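Local coordinates for protein RIF2 (Saccharomyces cerevisiae, PDB 4BJ1), which regulates telomere length and takes part in transcriptional silencing, interacting with the RAP1 C-terminus and with RIF1, at residues S127-V133 / E170-V174; N78-I82 / V133-N139. One frame throughout, in Å; residues are numbered along the deposited sequence.

Interaction 1 of 2, residues S127-V133 / E170-V174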
loop_
_atom_site.group_PDB
_atom_site.type_symbol
_atom_site.label_atom_id
_atom_site.label_comp_id
_atom_site.label_asym_id
_atom_site.label_seq_id
_atom_site.Cartn_x
_atom_site.Cartn_y
_atom_site.Cartn_z
ATOM N N SER A 127 -15.861 16.731 -34.299
ATOM C CA SER A 127 -16.781 16.770 -33.155
ATOM C C SER A 127 -16.076 17.204 -31.856
ATOM O O SER A 127 -14.849 17.201 -31.796
ATOM C CB SER A 127 -17.484 15.422 -32.982
ATOM O OG SER A 127 -16.688 14.431 -32.348
ATOM N N ASP A 128 -16.857 17.579 -30.830
ATOM C CA ASP A 128 -16.375 18.012 -29.511
ATOM C C ASP A 128 -15.460 16.956 -28.877
ATOM O O ASP A 128 -14.384 17.287 -28.369
ATOM C CB ASP A 128 -17.566 18.275 -28.545
ATOM C CG ASP A 128 -18.854 18.831 -29.145
ATOM O OD1 ASP A 128 -18.784 19.485 -30.215
ATOM O OD2 ASP A 128 -19.930 18.646 -28.520
ATOM N N LEU A 129 -15.921 15.689 -28.901
ATOM C CA LEU A 129 -15.254 14.514 -28.350
ATOM C C LEU A 129 -13.958 14.251 -29.093
ATOM O O LEU A 129 -12.901 14.206 -28.468
ATOM C CB LEU A 129 -16.207 13.310 -28.438
ATOM C CG LEU A 129 -15.773 11.975 -27.844
ATOM C CD1 LEU A 129 -15.237 12.114 -26.427
ATOM C CD2 LEU A 129 -16.915 11.031 -27.840
ATOM N N MET A 130 -14.043 14.138 -30.429
ATOM C CA MET A 130 -12.932 13.931 -31.352
ATOM C C MET A 130 -11.818 14.934 -31.086
ATOM O O MET A 130 -10.660 14.549 -30.981
ATOM C CB MET A 130 -13.431 14.064 -32.798
ATOM C CG MET A 130 -12.384 13.774 -33.835
ATOM S SD MET A 130 -12.051 12.015 -34.024
ATOM C CE MET A 130 -13.611 11.466 -34.849
ATOM N N MET A 131 -12.179 16.209 -30.956
ATOM C CA MET A 131 -11.268 17.314 -30.709
ATOM C C MET A 131 -10.518 17.128 -29.419
ATOM O O MET A 131 -9.298 17.314 -29.392
ATOM C CB MET A 131 -12.052 18.622 -30.686
ATOM C CG MET A 131 -12.090 19.288 -32.015
ATOM S SD MET A 131 -10.794 20.530 -32.058
ATOM C CE MET A 131 -11.703 21.963 -31.362
ATOM N N MET A 132 -11.249 16.727 -28.362
ATOM C CA MET A 132 -10.708 16.484 -27.032
ATOM C C MET A 132 -9.799 15.249 -26.994
ATOM O O MET A 132 -8.719 15.345 -26.413
ATOM C CB MET A 132 -11.836 16.401 -25.998
ATOM C CG MET A 132 -11.345 16.207 -24.577
ATOM S SD MET A 132 -11.733 14.542 -23.967
ATOM C CE MET A 132 -13.521 14.773 -23.521
ATOM N N VAL A 133 -10.222 14.111 -27.623
ATOM C CA VAL A 133 -9.444 12.862 -27.693
ATOM C C VAL A 133 -8.114 13.129 -28.385
ATOM O O VAL A 133 -7.071 12.773 -27.845
ATOM C CB VAL A 133 -10.206 11.672 -28.352
ATOM C CG1 VAL A 133 -9.304 10.448 -28.507
ATOM C CG2 VAL A 133 -11.466 11.304 -27.565
ATOM N N GLU A 170 -21.660 9.764 -31.460
ATOM C CA GLU A 170 -20.472 10.616 -31.531
ATOM C C GLU A 170 -19.231 9.840 -30.989
ATOM O O GLU A 170 -18.143 9.948 -31.568
ATOM C CB GLU A 170 -20.739 11.887 -30.703
ATOM C CG GLU A 170 -19.843 13.076 -31.015
ATOM C CD GLU A 170 -20.241 14.395 -30.370
ATOM O OE1 GLU A 170 -21.413 14.540 -29.945
ATOM O OE2 GLU A 170 -19.365 15.284 -30.263
ATOM N N PHE A 171 -19.427 9.034 -29.907
ATOM C CA PHE A 171 -18.417 8.191 -29.273
ATOM C C PHE A 171 -18.005 7.042 -30.171
ATOM O O PHE A 171 -16.806 6.850 -30.375
ATOM C CB PHE A 171 -18.886 7.691 -27.879
ATOM C CG PHE A 171 -17.955 6.771 -27.110
ATOM C CD1 PHE A 171 -16.579 6.990 -27.098
ATOM C CD2 PHE A 171 -18.458 5.724 -26.350
ATOM C CE1 PHE A 171 -15.726 6.149 -26.377
ATOM C CE2 PHE A 171 -17.602 4.880 -25.635
ATOM C CZ PHE A 171 -16.244 5.108 -25.640
ATOM N N ILE A 172 -18.990 6.288 -30.718
ATOM C CA ILE A 172 -18.747 5.157 -31.628
ATOM C C ILE A 172 -18.105 5.648 -32.952
ATOM O O ILE A 172 -17.404 4.879 -33.627
ATOM C CB ILE A 172 -20.011 4.279 -31.832
ATOM C CG1 ILE A 172 -20.582 3.788 -30.484
ATOM C CG2 ILE A 172 -19.730 3.089 -32.760
ATOM C CD1 ILE A 172 -22.047 3.324 -30.576
ATOM N N ASN A 173 -18.297 6.946 -33.276
ATOM C CA ASN A 173 -17.682 7.605 -34.424
ATOM C C ASN A 173 -16.166 7.832 -34.183
ATOM O O ASN A 173 -15.339 7.530 -35.054
ATOM C CB ASN A 173 -18.417 8.909 -34.746
ATOM C CG ASN A 173 -19.800 8.735 -35.359
ATOM O OD1 ASN A 173 -20.280 7.619 -35.633
ATOM N ND2 ASN A 173 -20.496 9.846 -35.526
ATOM N N VAL A 174 -15.809 8.308 -32.974
ATOM C CA VAL A 174 -14.416 8.494 -32.562
ATOM C C VAL A 174 -13.764 7.106 -32.538
ATOM O O VAL A 174 -12.688 6.917 -33.120
ATOM C CB VAL A 174 -14.270 9.246 -31.216
ATOM C CG1 VAL A 174 -12.818 9.283 -30.751
ATOM C CG2 VAL A 174 -14.809 10.663 -31.320
#
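In the AAA+ domain of RIF2, V174 packs against L129, M130 and V133, joining two helices, 128-137 and 165-180, that lie side by side along the sheet. Their short segments run in roughly the same direction, crossing at -41° with the axes 9.4 Å apart. V174 is the centre of the contact: its CG2 branch points at the backbone of M130, 3.7 Å from M130 N, while CG of L129 comes up beside the same methyl. The M130 chain, bent at both chi2 and chi3, hooks round until its CE lies 3.8 Å from V174 CG2. The other branch, V174 CG1, meets V133 CG2 tip to tip at 4.0 Å. Beside the V174 contacts, L129 CD2 rests 3.5 Å from F171 CA, against the backbone of the neighbouring helix more than against its ring.

The polar end is built differently. S127 is the N-cap, its OG accepting from M130 N (3.3 Å). E170 stretches out to this first turn, its chi1 of -161° swinging CG away from the backbone N, and its OE2 comes 3.3 Å from S127 CB. D128 brings a second carboxylate, turned 79° against the first, with OD2 3.8 Å from E170 OE2. The helix N-terminus probably eases the crowding of like charges, and K167 offers D128 a long, weak ion pair.

Around the pair, M84, Y87 and L88 close over L129 and F171, F149 of strand 145-153 meets the F171 ring edge-to-face, and helix 199-208 packs on I172 at the far side.

Interaction 2 of 2, residues N78-I82 / V133-N139; sequences NVVII and VMRKINN
The amides of N78 and N139 approach from opposite directions, their planes 41° apart. N139 ND2 lies between two carbonyl oxygens on opposite sides of its own amide plane: K136 O, 24° out of that plane, takes a bond of 2.7 Å, and N78 OD1 a weak, bent one of 2.9 Å. V80 CG2 sits 3.5 Å from the same nitrogen, on the N78 side. The first torsion of N139 sets CG between N and the carbonyl carbon, folding the amide back to the last turn of the helix. Replacing N139 by an alanine removes the donor that K136 O and N78 OD1 share, and would probably leave N78 OD1 to rely on its weak bond with H145 ND1.

Further along, the extended K136 chain passes V80, K136 CB lying 3.7 Å from V80 CG1, and brings K136 NZ nearly head-on to I81 O (2.8 Å, C=O...N angle 168°). I82 closes the row, its CD1 3.8 Å from V133 CG2, the two side chains crossing at about a right angle. Strand and helix run nearly antiparallel, as expected of a beta-alpha-beta crossover: helix 128-137 leads on to strand 145-153, the parallel neighbour of 78-83 in this P-loop NTPase-like sheet.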
loop_
_atom_site.group_PDB
_atom_site.type_symbol
_atom_site.label_atom_id
_atom_site.label_comp_id
_atom_site.label_asym_id
_atom_site.label_seq_id
_atom_site.Cartn_x
_atom_site.Cartn_y
_atom_site.Cartn_z
ATOM N N ASN A 78 2.753 5.419 -24.704
ATOM C CA ASN A 78 1.903 6.457 -24.113
ATOM C C ASN A 78 0.444 6.004 -23.904
ATOM O O ASN A 78 -0.174 5.426 -24.800
ATOM C CB ASN A 78 1.971 7.739 -24.905
ATOM C CG ASN A 78 1.173 8.854 -24.312
ATOM O OD1 ASN A 78 0.001 9.054 -24.650
ATOM N ND2 ASN A 78 1.816 9.645 -23.466
ATOM N N VAL A 79 -0.074 6.224 -22.681
ATOM C CA VAL A 79 -1.430 5.871 -22.253
ATOM C C VAL A 79 -2.113 7.172 -21.864
ATOM O O VAL A 79 -1.511 7.985 -21.175
ATOM C CB VAL A 79 -1.455 4.820 -21.111
ATOM C CG1 VAL A 79 -2.880 4.442 -20.752
ATOM C CG2 VAL A 79 -0.654 3.570 -21.474
ATOM N N VAL A 80 -3.327 7.398 -22.395
ATOM C CA VAL A 80 -4.200 8.562 -22.187
ATOM C C VAL A 80 -5.496 8.023 -21.578
ATOM O O VAL A 80 -5.883 6.889 -21.872
ATOM C CB VAL A 80 -4.430 9.345 -23.515
ATOM C CG1 VAL A 80 -5.767 10.082 -23.550
ATOM C CG2 VAL A 80 -3.287 10.313 -23.779
ATOM N N ILE A 81 -6.123 8.808 -20.688
ATOM C CA ILE A 81 -7.352 8.416 -20.025
ATOM C C ILE A 81 -8.452 9.391 -20.367
ATOM O O ILE A 81 -8.264 10.608 -20.248
ATOM C CB ILE A 81 -7.174 8.330 -18.483
ATOM C CG1 ILE A 81 -5.788 7.676 -18.057
ATOM C CG2 ILE A 81 -8.387 7.651 -17.811
ATOM C CD1 ILE A 81 -5.426 6.180 -18.482
ATOM N N ILE A 82 -9.613 8.851 -20.767
ATOM C CA ILE A 82 -10.805 9.635 -21.042
ATOM C C ILE A 82 -11.948 9.014 -20.265
ATOM O O ILE A 82 -12.194 7.815 -20.383
ATOM C CB ILE A 82 -11.071 9.876 -22.550
ATOM C CG1 ILE A 82 -10.112 10.964 -23.086
ATOM C CG2 ILE A 82 -12.513 10.315 -22.791
ATOM C CD1 ILE A 82 -9.499 10.687 -24.355
ATOM N N VAL A 133 -10.222 14.111 -27.623
ATOM C CA VAL A 133 -9.444 12.862 -27.693
ATOM C C VAL A 133 -8.114 13.129 -28.385
ATOM O O VAL A 133 -7.071 12.773 -27.845
ATOM C CB VAL A 133 -10.206 11.672 -28.352
ATOM C CG1 VAL A 133 -9.304 10.448 -28.507
ATOM C CG2 VAL A 133 -11.466 11.304 -27.565
ATOM N N MET A 134 -8.159 13.801 -29.547
ATOM C CA MET A 134 -6.988 14.129 -30.362
ATOM C C MET A 134 -6.025 15.064 -29.667
ATOM O O MET A 134 -4.821 14.878 -29.798
ATOM C CB MET A 134 -7.380 14.671 -31.753
ATOM C CG MET A 134 -8.133 13.664 -32.622
ATOM S SD MET A 134 -7.204 12.151 -32.985
ATOM C CE MET A 134 -8.493 11.060 -33.166
ATOM N N ARG A 135 -6.543 16.055 -28.921
ATOM C CA ARG A 135 -5.717 17.018 -28.183
ATOM C C ARG A 135 -4.815 16.282 -27.193
ATOM O O ARG A 135 -3.612 16.571 -27.120
ATOM C CB ARG A 135 -6.601 18.034 -27.441
ATOM N N LYS A 136 -5.406 15.292 -26.475
ATOM C CA LYS A 136 -4.746 14.446 -25.490
ATOM C C LYS A 136 -3.704 13.588 -26.178
ATOM O O LYS A 136 -2.537 13.667 -25.807
ATOM C CB LYS A 136 -5.772 13.583 -24.745
ATOM C CG LYS A 136 -6.593 14.365 -23.727
ATOM C CD LYS A 136 -7.181 13.463 -22.675
ATOM C CE LYS A 136 -7.516 14.234 -21.433
ATOM N NZ LYS A 136 -8.200 13.374 -20.431
ATOM N N ILE A 137 -4.116 12.850 -27.245
ATOM C CA ILE A 137 -3.291 11.961 -28.074
ATOM C C ILE A 137 -2.164 12.699 -28.771
ATOM O O ILE A 137 -1.166 12.072 -29.098
ATOM C CB ILE A 137 -4.173 11.168 -29.076
ATOM C CG1 ILE A 137 -4.905 10.003 -28.409
ATOM C CG2 ILE A 137 -3.407 10.676 -30.292
ATOM C CD1 ILE A 137 -5.901 9.329 -29.397
ATOM N N ASN A 138 -2.279 14.012 -28.971
ATOM C CA ASN A 138 -1.217 14.755 -29.646
ATOM C C ASN A 138 0.058 14.978 -28.802
ATOM O O ASN A 138 0.932 15.743 -29.212
ATOM C CB ASN A 138 -1.724 16.067 -30.216
ATOM C CG ASN A 138 -1.312 16.216 -31.653
ATOM O OD1 ASN A 138 -2.016 15.776 -32.561
ATOM N ND2 ASN A 138 -0.121 16.757 -31.882
ATOM N N ASN A 139 0.190 14.277 -27.663
ATOM C CA ASN A 139 1.385 14.345 -26.817
ATOM C C ASN A 139 2.565 13.765 -27.620
ATOM O O ASN A 139 2.514 12.608 -28.039
ATOM C CB ASN A 139 1.169 13.596 -25.498
ATOM C CG ASN A 139 0.737 12.148 -25.645
ATOM O OD1 ASN A 139 1.535 11.270 -25.975
ATOM N ND2 ASN A 139 -0.533 11.852 -25.400
#

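Helix 128-137 serves both contacts, a worked example of one helix dividing its surface between a sheet and a second helix. Interaction 1 uses its N-terminal turns against helix 165-180; interaction 2 uses the C-terminal end against outer strand 78-83. V133 belongs to both, and M132 SD touches I82 CG1 at 4.0 Å, so the two patches, with centres 12 Å apart, are continuous. Interaction 1 has its polar groups at one end, whereas in interaction 2 an exposed lysine runs along buried V80 and I82 and the asparagines lie at one end. Carboxylates gather at the helix start in 127-133/170-174; 78-82/133-139 has a lysine bond to I81 O and a weak amide-amide bond between N139 and N78.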